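PDB 6I5O: SPBc2 prophage-derived uncharacterized protein YomS from Bacillus subtilis, which is of unknown function but belongs to the lytic cassette proteins of the SPbeta prophage and assembles here as a pentamer of all-beta subunits. Local coordinates for residues 55-60 / 98-103; 33-38 / 91-96; 43-48 / 83-88; 70-75 / 87-92. All blocks are in the same frame, centred on the assembly; numbering follows the deposited sequence.

How the interactions relate
Interactions 1, 3 and 4 are strand pairings in one curled antiparallel sheet, whereas interaction 2 packs two turns together. Interactions 3 and 4 share E87 and Y88 and flank strand 87-92, one bringing strand 40-46 and the other strand 65-72; their centres lie about 11 Å apart. Interaction 2 takes up the chain where that strand ends, sharing F91 and D92 with interaction 4. Interaction 1, about 15 Å from interaction 4 between centres, pairs strands 51-59 and 98-107. Aromatic packing joins it to the others: CZ of F91 lies 3.5 Å from CD2 of F56 and 3.6 Å from CE2 of F101. Interactions 1 and 2 touch the second subunit, 3 and 4 the third, and 4 also the second, through D92.

Interaction 1 of 4, residues 55-60 / 98-103; sequences KFYAVD and KVMFEV
K55 to V59 pair with E102 to K98 in an antiparallel beta ladder, the strand axes 4.5 Å apart and their directions at 153°. This pairing is part of the curled all-beta fold: hydrogen-bonded pairs K55-E102, Y57-M100 and V59-K98 enclose the non-hydrogen-bonded pairs F56-F101 and A58-V99. Of the six backbone bonds, only K98 N to V59 O is weak. F56, A58, V99 and F101 share a face turned to the aromatic core, where the two phenylalanines supply the bulk. There F56 CD1 meets F101 CD2 at 3.5 Å, at the edge of the F101 ring, the ring planes inclined at 49°; F91 meets both rings edge-to-face. The other face mixes buried V59 and M100 with partly exposed Y57 and E102. V59 sets CG2 3.9 Å from M100 CB, while M100 SD makes an oblique Met-aromatic contact with the Y57 ring, 5.5 Å from its centroid. E102, with CG anti to its backbone N (chi1 179°) and an extended chain, carries OE1 obliquely across toward Y57 CE2 and into a salt bridge with K65. Tyrosine packs with its ring and bonds with its tip: one water joins Y57 OH (2.6 Å) to E102 OE1 (2.8 Å).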
loop_
_atom_site.group_PDB
_atom_site.type_symbol
_atom_site.label_atom_id
_atom_site.label_comp_id
_atom_site.label_asym_id
_atom_site.label_seq_id
_atom_site.Cartn_x
_atom_site.Cartn_y
_atom_site.Cartn_z
ATOM N N LYS A 55 19.358 9.357 15.544
ATOM C CA LYS A 55 17.908 9.551 15.808
ATOM C C LYS A 55 17.259 10.163 14.591
ATOM O O LYS A 55 17.812 11.016 13.899
ATOM C CB LYS A 55 17.702 10.482 17.003
ATOM C CG LYS A 55 17.979 9.770 18.323
ATOM C CD LYS A 55 17.613 10.631 19.491
ATOM C CE LYS A 55 17.123 9.852 20.699
ATOM N NZ LYS A 55 18.191 9.873 21.696
ATOM N N PHE A 56 16.055 9.656 14.276
ATOM C CA PHE A 56 15.329 9.987 13.049
ATOM C C PHE A 56 14.289 11.044 13.366
ATOM O O PHE A 56 13.529 10.852 14.340
ATOM C CB PHE A 56 14.636 8.750 12.508
ATOM C CG PHE A 56 15.429 7.468 12.439
ATOM C CD1 PHE A 56 16.809 7.466 12.325
ATOM C CD2 PHE A 56 14.775 6.251 12.457
ATOM C CE1 PHE A 56 17.486 6.261 12.224
ATOM C CE2 PHE A 56 15.458 5.040 12.377
ATOM C CZ PHE A 56 16.817 5.062 12.279
ATOM N N TYR A 57 14.267 12.140 12.610
ATOM C CA TYR A 57 13.341 13.245 12.911
ATOM C C TYR A 57 12.645 13.768 11.674
ATOM O O TYR A 57 13.179 13.878 10.553
ATOM C CB TYR A 57 14.092 14.436 13.536
ATOM C CG TYR A 57 14.549 14.167 14.927
ATOM C CD1 TYR A 57 13.673 14.079 15.971
ATOM C CD2 TYR A 57 15.901 13.997 15.220
ATOM C CE1 TYR A 57 14.049 13.892 17.277
ATOM C CE2 TYR A 57 16.309 13.805 16.523
ATOM C CZ TYR A 57 15.387 13.719 17.552
ATOM O OH TYR A 57 15.769 13.515 18.849
ATOM N N ALA A 58 11.380 14.114 11.887
ATOM C CA ALA A 58 10.621 15.038 11.035
ATOM C C ALA A 58 10.778 16.442 11.590
ATOM O O ALA A 58 10.816 16.596 12.813
ATOM C CB ALA A 58 9.183 14.622 10.972
ATOM N N VAL A 59 10.878 17.427 10.708
ATOM C CA VAL A 59 11.057 18.821 11.138
ATOM C C VAL A 59 10.006 19.673 10.427
ATOM O O VAL A 59 9.881 19.587 9.229
ATOM C CB VAL A 59 12.486 19.317 10.851
ATOM C CG1 VAL A 59 12.669 20.743 11.355
ATOM C CG2 VAL A 59 13.510 18.390 11.444
ATOM N N ASP A 60 9.299 20.503 11.177
ATOM C CA ASP A 60 8.301 21.385 10.575
ATOM C C ASP A 60 8.883 22.742 10.173
ATOM O O ASP A 60 10.068 22.990 10.357
ATOM C CB ASP A 60 7.049 21.479 11.456
ATOM C CG ASP A 60 7.142 22.297 12.714
ATOM O OD1 ASP A 60 8.162 23.012 12.880
ATOM O OD2 ASP A 60 6.140 22.255 13.538
ATOM N N LYS A 98 10.310 18.680 6.307
ATOM C CA LYS A 98 11.752 18.338 6.304
ATOM C C LYS A 98 11.958 17.051 7.072
ATOM O O LYS A 98 11.170 16.705 7.948
ATOM C CB LYS A 98 12.587 19.400 6.991
ATOM C CG LYS A 98 12.984 20.572 6.117
ATOM C CD LYS A 98 13.733 21.606 6.919
ATOM C CE LYS A 98 14.540 22.544 6.053
ATOM N NZ LYS A 98 15.278 23.515 6.888
ATOM N N VAL A 99 13.061 16.386 6.730
ATOM C CA VAL A 99 13.547 15.265 7.570
ATOM C C VAL A 99 15.015 15.511 7.913
ATOM O O VAL A 99 15.740 16.178 7.142
ATOM C CB VAL A 99 13.305 13.900 6.890
ATOM C CG1 VAL A 99 11.828 13.577 6.783
ATOM C CG2 VAL A 99 13.955 13.809 5.550
ATOM N N MET A 100 15.413 14.947 9.027
ATOM C CA MET A 100 16.740 15.132 9.628
ATOM C C MET A 100 17.143 13.832 10.310
ATOM O O MET A 100 16.305 13.175 10.914
ATOM C CB MET A 100 16.683 16.279 10.642
ATOM C CG MET A 100 17.931 16.323 11.501
ATOM S SD MET A 100 17.761 17.343 12.986
ATOM C CE MET A 100 17.675 18.879 12.141
ATOM N N PHE A 101 18.413 13.468 10.195
ATOM C CA PHE A 101 18.971 12.243 10.823
ATOM C C PHE A 101 20.126 12.673 11.694
ATOM O O PHE A 101 21.217 12.924 11.126
ATOM C CB PHE A 101 19.394 11.260 9.736
ATOM C CG PHE A 101 18.180 10.697 9.081
ATOM C CD1 PHE A 101 17.504 11.397 8.077
ATOM C CD2 PHE A 101 17.573 9.552 9.598
ATOM C CE1 PHE A 101 16.264 10.977 7.637
ATOM C CE2 PHE A 101 16.361 9.118 9.124
ATOM C CZ PHE A 101 15.704 9.834 8.166
ATOM N N GLU A 102 19.889 12.813 12.977
ATOM C CA GLU A 102 20.861 13.404 13.910
ATOM C C GLU A 102 21.854 12.329 14.358
ATOM O O GLU A 102 21.428 11.261 14.848
ATOM C CB GLU A 102 20.147 13.941 15.137
ATOM C CG GLU A 102 21.117 14.543 16.158
ATOM C CD GLU A 102 20.456 15.263 17.291
ATOM O OE1 GLU A 102 19.200 15.398 17.279
ATOM O OE2 GLU A 102 21.197 15.875 18.079
ATOM N N VAL A 103 23.159 12.636 14.239
ATOM C CA VAL A 103 24.200 11.822 14.894
ATOM C C VAL A 103 24.263 12.315 16.330
ATOM O O VAL A 103 24.816 13.419 16.566
ATOM C CB VAL A 103 25.541 11.930 14.152
ATOM C CG1 VAL A 103 26.639 11.213 14.904
ATOM C CG2 VAL A 103 25.421 11.439 12.724
HETATM O O HOH W 1 18.162 14.232 19.638
#

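Interaction 2 of 4, residues 33-38 / 91-96; sequences FVVGHF and FDIAGL
V35 holds CG1 anti to its backbone N (chi1 171°), while I93 places CG1 between its backbone N and carbonyl carbon (chi1 66°), and the two branched side chains meet where two turns face each other. I93 CD1 is applied to both methyls of V35, 3.9 Å from CG1 and 4.0 Å from CG2. V35 CB lies 3.2 Å from L96 O, and its CG1 sits 3.4 Å from I93 O, so a compact branched residue fits against the I93 and L96 carbonyl oxygens. F38 adds a looser apolar contact from its CB to I93 CD1, and its O receives a CA-H...O contact from A94 CA at 3.6 Å. Each loop is closed by its own backbone bond: F38 N to V35 O in a type II' turn, whose positive phi at G36 favours glycine, and L96 N to I93 O in a type I turn. D92 OD1 accepts a weak bond from A94 N. K15 of the second subunit bonds to the carbonyls of G36, F38 and A94. The contact joins the link between strands 33-34 and 40-46 to the link between strands 87-92 and 98-107, with L41 and V99 packed against I93.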
loop_
_atom_site.group_PDB
_atom_site.type_symbol
_atom_site.label_atom_id
_atom_site.label_comp_id
_atom_site.label_asym_id
_atom_site.label_seq_id
_atom_site.Cartn_x
_atom_site.Cartn_y
_atom_site.Cartn_z
ATOM N N PHE A 33 16.700 17.638 4.786
ATOM C CA PHE A 33 16.149 17.425 3.432
ATOM C C PHE A 33 14.764 18.052 3.382
ATOM O O PHE A 33 13.922 17.676 4.201
ATOM C CB PHE A 33 16.093 15.958 3.077
ATOM C CG PHE A 33 15.552 15.720 1.705
ATOM C CD1 PHE A 33 16.315 16.033 0.607
ATOM C CD2 PHE A 33 14.279 15.181 1.496
ATOM C CE1 PHE A 33 15.823 15.837 -0.682
ATOM C CE2 PHE A 33 13.819 14.982 0.192
ATOM C CZ PHE A 33 14.589 15.365 -0.879
ATOM N N VAL A 34 14.579 18.939 2.436
ATOM C CA VAL A 34 13.259 19.508 2.105
ATOM C C VAL A 34 12.522 18.497 1.247
ATOM O O VAL A 34 12.955 18.195 0.116
ATOM C CB VAL A 34 13.387 20.854 1.422
ATOM C CG1 VAL A 34 12.050 21.407 0.940
ATOM C CG2 VAL A 34 14.097 21.836 2.342
ATOM N N VAL A 35 11.411 17.960 1.758
ATOM C CA VAL A 35 10.707 16.844 1.096
ATOM C C VAL A 35 10.227 17.236 -0.287
ATOM O O VAL A 35 10.289 16.393 -1.188
ATOM C CB VAL A 35 9.595 16.380 2.040
ATOM C CG1 VAL A 35 8.704 15.375 1.289
ATOM C CG2 VAL A 35 10.175 15.739 3.303
ATOM N N GLY A 36 9.709 18.448 -0.470
ATOM C CA GLY A 36 9.273 18.866 -1.796
ATOM C C GLY A 36 8.175 17.955 -2.337
ATOM O O GLY A 36 7.147 17.832 -1.628
ATOM N N HIS A 37 8.379 17.395 -3.519
ATOM C CA HIS A 37 7.346 16.552 -4.133
ATOM C C HIS A 37 7.524 15.088 -3.821
ATOM O O HIS A 37 6.783 14.273 -4.406
ATOM C CB HIS A 37 7.228 16.855 -5.618
ATOM C CG HIS A 37 8.416 16.514 -6.440
ATOM N ND1 HIS A 37 8.830 17.363 -7.436
ATOM C CD2 HIS A 37 9.199 15.405 -6.465
ATOM C CE1 HIS A 37 9.831 16.786 -8.084
ATOM N NE2 HIS A 37 10.106 15.595 -7.473
ATOM N N PHE A 38 8.443 14.666 -2.974
ATOM C CA PHE A 38 8.734 13.245 -2.771
ATOM C C PHE A 38 7.752 12.629 -1.782
ATOM O O PHE A 38 7.052 13.300 -1.009
ATOM C CB PHE A 38 10.194 13.083 -2.352
ATOM C CG PHE A 38 11.133 13.416 -3.482
ATOM C CD1 PHE A 38 11.307 12.551 -4.549
ATOM C CD2 PHE A 38 11.840 14.609 -3.510
ATOM C CE1 PHE A 38 12.096 12.910 -5.622
ATOM C CE2 PHE A 38 12.622 14.973 -4.599
ATOM C CZ PHE A 38 12.816 14.080 -5.624
ATOM N N PHE A 91 11.029 5.258 5.112
ATOM C CA PHE A 91 10.121 6.247 5.732
ATOM C C PHE A 91 9.111 6.726 4.723
ATOM O O PHE A 91 9.423 6.926 3.557
ATOM C CB PHE A 91 10.878 7.475 6.234
ATOM C CG PHE A 91 11.962 7.175 7.222
ATOM C CD1 PHE A 91 13.232 6.819 6.822
ATOM C CD2 PHE A 91 11.664 7.165 8.579
ATOM C CE1 PHE A 91 14.197 6.517 7.746
ATOM C CE2 PHE A 91 12.638 6.869 9.515
ATOM C CZ PHE A 91 13.890 6.530 9.086
ATOM N N ASP A 92 7.893 6.928 5.207
ATOM C CA ASP A 92 6.829 7.620 4.454
ATOM C C ASP A 92 6.884 9.093 4.843
ATOM O O ASP A 92 6.643 9.426 6.014
ATOM C CB ASP A 92 5.464 7.019 4.737
ATOM C CG ASP A 92 4.308 7.769 4.092
ATOM O OD1 ASP A 92 4.477 8.772 3.312
ATOM O OD2 ASP A 92 3.157 7.333 4.362
ATOM N N ILE A 93 7.293 9.921 3.892
ATOM C CA ILE A 93 7.610 11.338 4.183
ATOM C C ILE A 93 6.705 12.307 3.440
ATOM O O ILE A 93 6.926 13.518 3.533
ATOM C CB ILE A 93 9.083 11.622 3.840
ATOM C CG1 ILE A 93 9.369 11.497 2.327
ATOM C CG2 ILE A 93 10.032 10.789 4.684
ATOM C CD1 ILE A 93 10.680 12.051 1.882
ATOM N N ALA A 94 5.683 11.839 2.745
ATOM C CA ALA A 94 4.962 12.681 1.798
ATOM C C ALA A 94 4.365 13.919 2.440
ATOM O O ALA A 94 4.260 14.943 1.758
ATOM C CB ALA A 94 3.882 11.909 1.092
ATOM N N GLY A 95 3.908 13.783 3.689
ATOM C CA GLY A 95 3.244 14.893 4.381
ATOM C C GLY A 95 4.128 15.689 5.310
ATOM O O GLY A 95 3.579 16.406 6.190
ATOM N N LEU A 96 5.436 15.586 5.149
ATOM C CA LEU A 96 6.394 16.248 6.061
ATOM C C LEU A 96 7.069 17.387 5.324
ATOM O O LEU A 96 7.298 17.297 4.127
ATOM C CB LEU A 96 7.473 15.284 6.521
ATOM C CG LEU A 96 6.978 14.030 7.217
ATOM C CD1 LEU A 96 8.164 13.144 7.570
ATOM C CD2 LEU A 96 6.177 14.378 8.488
#

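Interaction 3 of 4, residues 43-48 / 83-88; sequences VKISGS and LNTNEY
A G1 beta bulge marks the start of the pairing between I45 and strand 87-92: two successive residues, N86 and E87, stand opposite the single residue I45. I45 O accepts a weak bond from N86 N at 2.8 Å and a straighter one from E87 N at 3.3 Å; in return I45 N gives a nearly linear bond of 2.8 Å to E87 O. N86 adopts the left-handed helical conformation (phi 57°, psi 57°), which asparagine tolerates better than most residues. Beyond the bulge, K44 and Y88 form a non-hydrogen-bonded pair with side chains on the same face. K44 has CG anti to its backbone N (chi1 175°), then bends at chi2, bringing CD over the centre of the Y88 ring, 3.6 Å from the centroid, as a CH-pi contact. Lysine suits this place because its methylene chain covers the ring while its ammonium group remains available for polar partners: NZ shares a water with Y88 OH and makes salt bridges with E64 and D60 of the third subunit. The N86 amide likewise bonds to that subunit, to T66 and K65. Just before the bulge in the chain, T85 OG1 is tied by two waters to the carbonyls of S46 and G47, one accepting from OG1 at 2.8 Å and the other donating to it at 2.7 Å. G47 has backbone angles that call for glycine. Strand 40-46 lies between strands 87-92 and 110-117, with I45 packing on W89 and V110.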
loop_
_atom_site.group_PDB
_atom_site.type_symbol
_atom_site.label_atom_id
_atom_site.label_comp_id
_atom_site.label_asym_id
_atom_site.label_seq_id
_atom_site.Cartn_x
_atom_site.Cartn_y
_atom_site.Cartn_z
ATOM N N VAL A 43 16.998 5.600 3.886
ATOM C CA VAL A 43 18.294 6.084 4.436
ATOM C C VAL A 43 19.227 4.900 4.615
ATOM O O VAL A 43 18.817 3.873 5.158
ATOM C CB VAL A 43 18.060 6.759 5.798
ATOM C CG1 VAL A 43 19.358 7.203 6.417
ATOM C CG2 VAL A 43 17.180 7.962 5.628
ATOM N N LYS A 44 20.477 5.074 4.184
ATOM C CA LYS A 44 21.547 4.097 4.428
ATOM C C LYS A 44 22.474 4.688 5.485
ATOM O O LYS A 44 23.020 5.820 5.306
ATOM C CB LYS A 44 22.315 3.799 3.152
ATOM C CG LYS A 44 23.507 2.898 3.348
ATOM C CD LYS A 44 23.156 1.484 3.769
ATOM C CE LYS A 44 24.325 0.650 4.277
ATOM N NZ LYS A 44 25.331 0.436 3.231
ATOM N N ILE A 45 22.699 3.921 6.536
ATOM C CA ILE A 45 23.691 4.281 7.585
ATOM C C ILE A 45 24.921 3.417 7.312
ATOM O O ILE A 45 24.813 2.176 7.295
ATOM C CB ILE A 45 23.100 4.058 8.983
ATOM C CG1 ILE A 45 21.914 4.997 9.182
ATOM C CG2 ILE A 45 24.133 4.289 10.063
ATOM C CD1 ILE A 45 21.006 4.598 10.280
ATOM N N SER A 46 26.061 4.065 7.077
ATOM C CA SER A 46 27.294 3.386 6.630
ATOM C C SER A 46 28.517 4.022 7.310
ATOM O O SER A 46 28.376 4.843 8.237
ATOM C CB SER A 46 27.396 3.448 5.107
ATOM O OG SER A 46 27.654 4.803 4.713
ATOM N N GLY A 47 29.678 3.551 6.918
ATOM C CA GLY A 47 30.946 4.005 7.448
ATOM C C GLY A 47 31.612 2.951 8.280
ATOM O O GLY A 47 31.183 1.811 8.359
ATOM N N SER A 48 32.715 3.343 8.927
ATOM C CA SER A 48 33.600 2.409 9.663
ATOM C C SER A 48 33.565 2.679 11.167
ATOM O O SER A 48 34.460 2.190 11.872
ATOM C CB SER A 48 34.953 2.456 9.098
ATOM O OG SER A 48 34.909 1.849 7.821
ATOM N N LEU A 83 21.275 2.111 16.865
ATOM C CA LEU A 83 22.655 2.005 17.383
ATOM C C LEU A 83 23.534 1.251 16.404
ATOM O O LEU A 83 24.712 1.018 16.748
ATOM C CB LEU A 83 22.629 1.264 18.721
ATOM C CG LEU A 83 21.844 1.975 19.811
ATOM C CD1 LEU A 83 21.796 1.182 21.076
ATOM C CD2 LEU A 83 22.405 3.360 20.063
ATOM N N ASN A 84 23.007 0.846 15.255
ATOM C CA ASN A 84 23.737 -0.040 14.333
ATOM C C ASN A 84 24.208 0.734 13.106
ATOM O O ASN A 84 23.672 1.779 12.782
ATOM C CB ASN A 84 22.874 -1.225 13.908
ATOM C CG ASN A 84 22.550 -2.108 15.077
ATOM O OD1 ASN A 84 21.400 -2.542 15.170
ATOM N ND2 ASN A 84 23.479 -2.412 15.936
ATOM N N THR A 85 25.173 0.160 12.415
ATOM C CA THR A 85 25.626 0.634 11.098
ATOM C C THR A 85 25.204 -0.422 10.075
ATOM O O THR A 85 24.764 -1.537 10.464
ATOM C CB THR A 85 27.137 0.920 11.116
ATOM O OG1 THR A 85 27.478 1.610 9.888
ATOM C CG2 THR A 85 27.935 -0.350 11.335
ATOM N N ASN A 86 25.414 -0.110 8.813
ATOM C CA ASN A 86 25.075 -1.005 7.679
ATOM C C ASN A 86 23.581 -1.358 7.723
ATOM O O ASN A 86 23.235 -2.575 7.806
ATOM C CB ASN A 86 25.970 -2.237 7.629
ATOM C CG ASN A 86 25.756 -2.987 6.327
ATOM O OD1 ASN A 86 25.302 -2.374 5.365
ATOM N ND2 ASN A 86 26.103 -4.263 6.314
ATOM N N GLU A 87 22.758 -0.336 7.716
ATOM C CA GLU A 87 21.295 -0.550 7.730
ATOM C C GLU A 87 20.636 0.416 6.767
ATOM O O GLU A 87 21.082 1.581 6.609
ATOM C CB GLU A 87 20.666 -0.237 9.092
ATOM C CG GLU A 87 21.009 -1.207 10.155
ATOM C CD GLU A 87 20.341 -0.916 11.489
ATOM O OE1 GLU A 87 20.105 0.260 11.801
ATOM O OE2 GLU A 87 20.161 -1.909 12.211
ATOM N N TYR A 88 19.544 -0.075 6.165
ATOM C CA TYR A 88 18.600 0.767 5.419
ATOM C C TYR A 88 17.331 0.939 6.261
ATOM O O TYR A 88 16.782 -0.066 6.787
ATOM C CB TYR A 88 18.219 0.114 4.096
ATOM C CG TYR A 88 19.331 0.128 3.073
ATOM C CD1 TYR A 88 19.537 1.182 2.197
ATOM C CD2 TYR A 88 20.101 -1.000 2.925
ATOM C CE1 TYR A 88 20.531 1.159 1.228
ATOM C CE2 TYR A 88 21.095 -1.041 1.958
ATOM C CZ TYR A 88 21.319 0.013 1.119
ATOM O OH TYR A 88 22.289 -0.076 0.155
HETATM O O HOH W 2 24.242 -1.647 1.468
HETATM O O HOH W 3 29.362 3.564 10.484
HETATM O O HOH W 4 28.833 0.333 7.987
#

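Interaction 4 of 4, residues 70-75 / 87-92; sequences GTNKTD and EYWDFD
The W89 indole carries N72 CB over one face of its six-membered ring, 3.7 Å from the centroid and displaced toward the rim, while G70 C and E87 OE1 lie at its edge in the plane. W89 NE1 donates to E87 OE1 from above the carboxylate plane at 2.8 Å; E87 OE1 also bonds to T82, and OE2 takes a weak bond from N72 ND2. N72 OD1 accepts from T74 N at 2.8 Å, an Asx turn suited to asparagine where strand 65-72 gives way to a loop. G70 suits its place, its CA lying 3.1 Å from D90 O and 3.6 Å from F91 CE2, where a side chain would be crowded. T71 and D90 form a hydrogen-bonded antiparallel pair, followed by a backbone hydrogen bond from K73 N to Y88 O. The K73 chain, bent at chi3 and chi4, passes Y88 CB and crosses D90 at about a right angle, ending in a salt bridge from NZ to the syn lone pair of OD2, 2.7 Å away. D90 OD1 bonds to T42, and K73 NZ also reaches D92 O of the third subunit. Strand 87-92 runs between strands 65-72 and 40-46, with F91 packing on V43 and W89 on I45.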
loop_
_atom_site.group_PDB
_atom_site.type_symbol
_atom_site.label_atom_id
_atom_site.label_comp_id
_atom_site.label_asym_id
_atom_site.label_seq_id
_atom_site.Cartn_x
_atom_site.Cartn_y
_atom_site.Cartn_z
ATOM N N GLY A 70 10.498 4.584 11.194
ATOM C CA GLY A 70 10.628 3.929 9.896
ATOM C C GLY A 70 10.816 2.458 10.083
ATOM O O GLY A 70 10.712 1.938 11.215
ATOM N N THR A 71 11.042 1.811 8.947
ATOM C CA THR A 71 11.106 0.336 8.868
ATOM C C THR A 71 12.494 -0.091 8.419
ATOM O O THR A 71 12.966 0.370 7.387
ATOM C CB THR A 71 10.030 -0.228 7.956
ATOM O OG1 THR A 71 8.751 0.276 8.403
ATOM C CG2 THR A 71 10.027 -1.729 7.941
ATOM N N ASN A 72 13.108 -0.980 9.199
ATOM C CA ASN A 72 14.453 -1.515 8.873
ATOM C C ASN A 72 14.283 -2.530 7.741
ATOM O O ASN A 72 13.509 -3.497 7.931
ATOM C CB ASN A 72 15.056 -2.087 10.145
ATOM C CG ASN A 72 16.437 -2.643 10.007
ATOM O OD1 ASN A 72 16.823 -3.156 8.951
ATOM N ND2 ASN A 72 17.233 -2.580 11.087
ATOM N N LYS A 73 14.997 -2.342 6.645
ATOM C CA LYS A 73 14.802 -3.244 5.478
ATOM C C LYS A 73 15.416 -4.616 5.722
ATOM O O LYS A 73 15.093 -5.538 4.932
ATOM C CB LYS A 73 15.373 -2.657 4.197
ATOM C CG LYS A 73 14.696 -1.401 3.751
ATOM C CD LYS A 73 15.151 -0.892 2.430
ATOM C CE LYS A 73 14.576 -1.599 1.252
ATOM N NZ LYS A 73 13.154 -1.175 1.091
ATOM N N THR A 74 16.238 -4.818 6.737
ATOM C CA THR A 74 16.847 -6.131 7.018
ATOM C C THR A 74 15.837 -7.040 7.691
ATOM O O THR A 74 15.792 -8.271 7.369
ATOM C CB THR A 74 18.152 -6.009 7.808
ATOM O OG1 THR A 74 19.111 -5.396 6.922
ATOM C CG2 THR A 74 18.651 -7.351 8.275
ATOM N N ASP A 75 15.102 -6.543 8.662
ATOM C CA ASP A 75 14.263 -7.430 9.501
ATOM C C ASP A 75 12.822 -6.915 9.663
ATOM O O ASP A 75 12.086 -7.485 10.480
ATOM C CB ASP A 75 14.957 -7.604 10.837
ATOM C CG ASP A 75 15.194 -6.320 11.607
ATOM O OD1 ASP A 75 14.660 -5.255 11.207
ATOM O OD2 ASP A 75 15.975 -6.346 12.603
ATOM N N GLU A 87 22.758 -0.336 7.716
ATOM C CA GLU A 87 21.295 -0.550 7.730
ATOM C C GLU A 87 20.636 0.416 6.767
ATOM O O GLU A 87 21.082 1.581 6.609
ATOM C CB GLU A 87 20.666 -0.237 9.092
ATOM C CG GLU A 87 21.009 -1.207 10.155
ATOM C CD GLU A 87 20.341 -0.916 11.489
ATOM O OE1 GLU A 87 20.105 0.260 11.801
ATOM O OE2 GLU A 87 20.161 -1.909 12.211
ATOM N N TYR A 88 19.544 -0.075 6.165
ATOM C CA TYR A 88 18.600 0.767 5.419
ATOM C C TYR A 88 17.331 0.939 6.261
ATOM O O TYR A 88 16.782 -0.066 6.787
ATOM C CB TYR A 88 18.219 0.114 4.096
ATOM C CG TYR A 88 19.331 0.128 3.073
ATOM C CD1 TYR A 88 19.537 1.182 2.197
ATOM C CD2 TYR A 88 20.101 -1.000 2.925
ATOM C CE1 TYR A 88 20.531 1.159 1.228
ATOM C CE2 TYR A 88 21.095 -1.041 1.958
ATOM C CZ TYR A 88 21.319 0.013 1.119
ATOM O OH TYR A 88 22.289 -0.076 0.155
ATOM N N TRP A 89 16.813 2.167 6.273
ATOM C CA TRP A 89 15.538 2.467 6.952
ATOM C C TRP A 89 14.627 3.186 5.972
ATOM O O TRP A 89 15.036 4.179 5.331
ATOM C CB TRP A 89 15.783 3.348 8.166
ATOM C CG TRP A 89 16.443 2.651 9.289
ATOM C CD1 TRP A 89 17.789 2.498 9.484
ATOM C CD2 TRP A 89 15.806 2.002 10.390
ATOM N NE1 TRP A 89 18.013 1.764 10.619
ATOM C CE2 TRP A 89 16.809 1.450 11.186
ATOM C CE3 TRP A 89 14.461 1.826 10.770
ATOM C CZ2 TRP A 89 16.541 0.771 12.372
ATOM C CZ3 TRP A 89 14.186 1.131 11.921
ATOM C CH2 TRP A 89 15.222 0.648 12.732
ATOM N N ASP A 90 13.386 2.727 5.896
ATOM C CA ASP A 90 12.355 3.256 4.978
ATOM C C ASP A 90 11.361 4.139 5.731
ATOM O O ASP A 90 10.907 3.756 6.820
ATOM C CB ASP A 90 11.578 2.132 4.337
ATOM C CG ASP A 90 12.262 1.402 3.239
ATOM O OD1 ASP A 90 13.309 1.906 2.735
ATOM O OD2 ASP A 90 11.789 0.258 2.991
ATOM N N PHE A 91 11.029 5.258 5.112
ATOM C CA PHE A 91 10.121 6.247 5.732
ATOM C C PHE A 91 9.111 6.726 4.723
ATOM O O PHE A 91 9.423 6.926 3.557
ATOM C CB PHE A 91 10.878 7.475 6.234
ATOM C CG PHE A 91 11.962 7.175 7.222
ATOM C CD1 PHE A 91 13.232 6.819 6.822
ATOM C CD2 PHE A 91 11.664 7.165 8.579
ATOM C CE1 PHE A 91 14.197 6.517 7.746
ATOM C CE2 PHE A 91 12.638 6.869 9.515
ATOM C CZ PHE A 91 13.890 6.530 9.086
ATOM N N ASP A 92 7.893 6.928 5.207
ATOM C CA ASP A 92 6.829 7.620 4.454
ATOM C C ASP A 92 6.884 9.093 4.843
ATOM O O ASP A 92 6.643 9.426 6.014
ATOM C CB ASP A 92 5.464 7.019 4.737
ATOM C CG ASP A 92 4.308 7.769 4.092
ATOM O OD1 ASP A 92 4.477 8.772 3.312
ATOM O OD2 ASP A 92 3.157 7.333 4.362
HETATM O O HOH W 5 8.220 2.833 7.378
HETATM O O HOH W 6 18.819 -2.642 7.002
#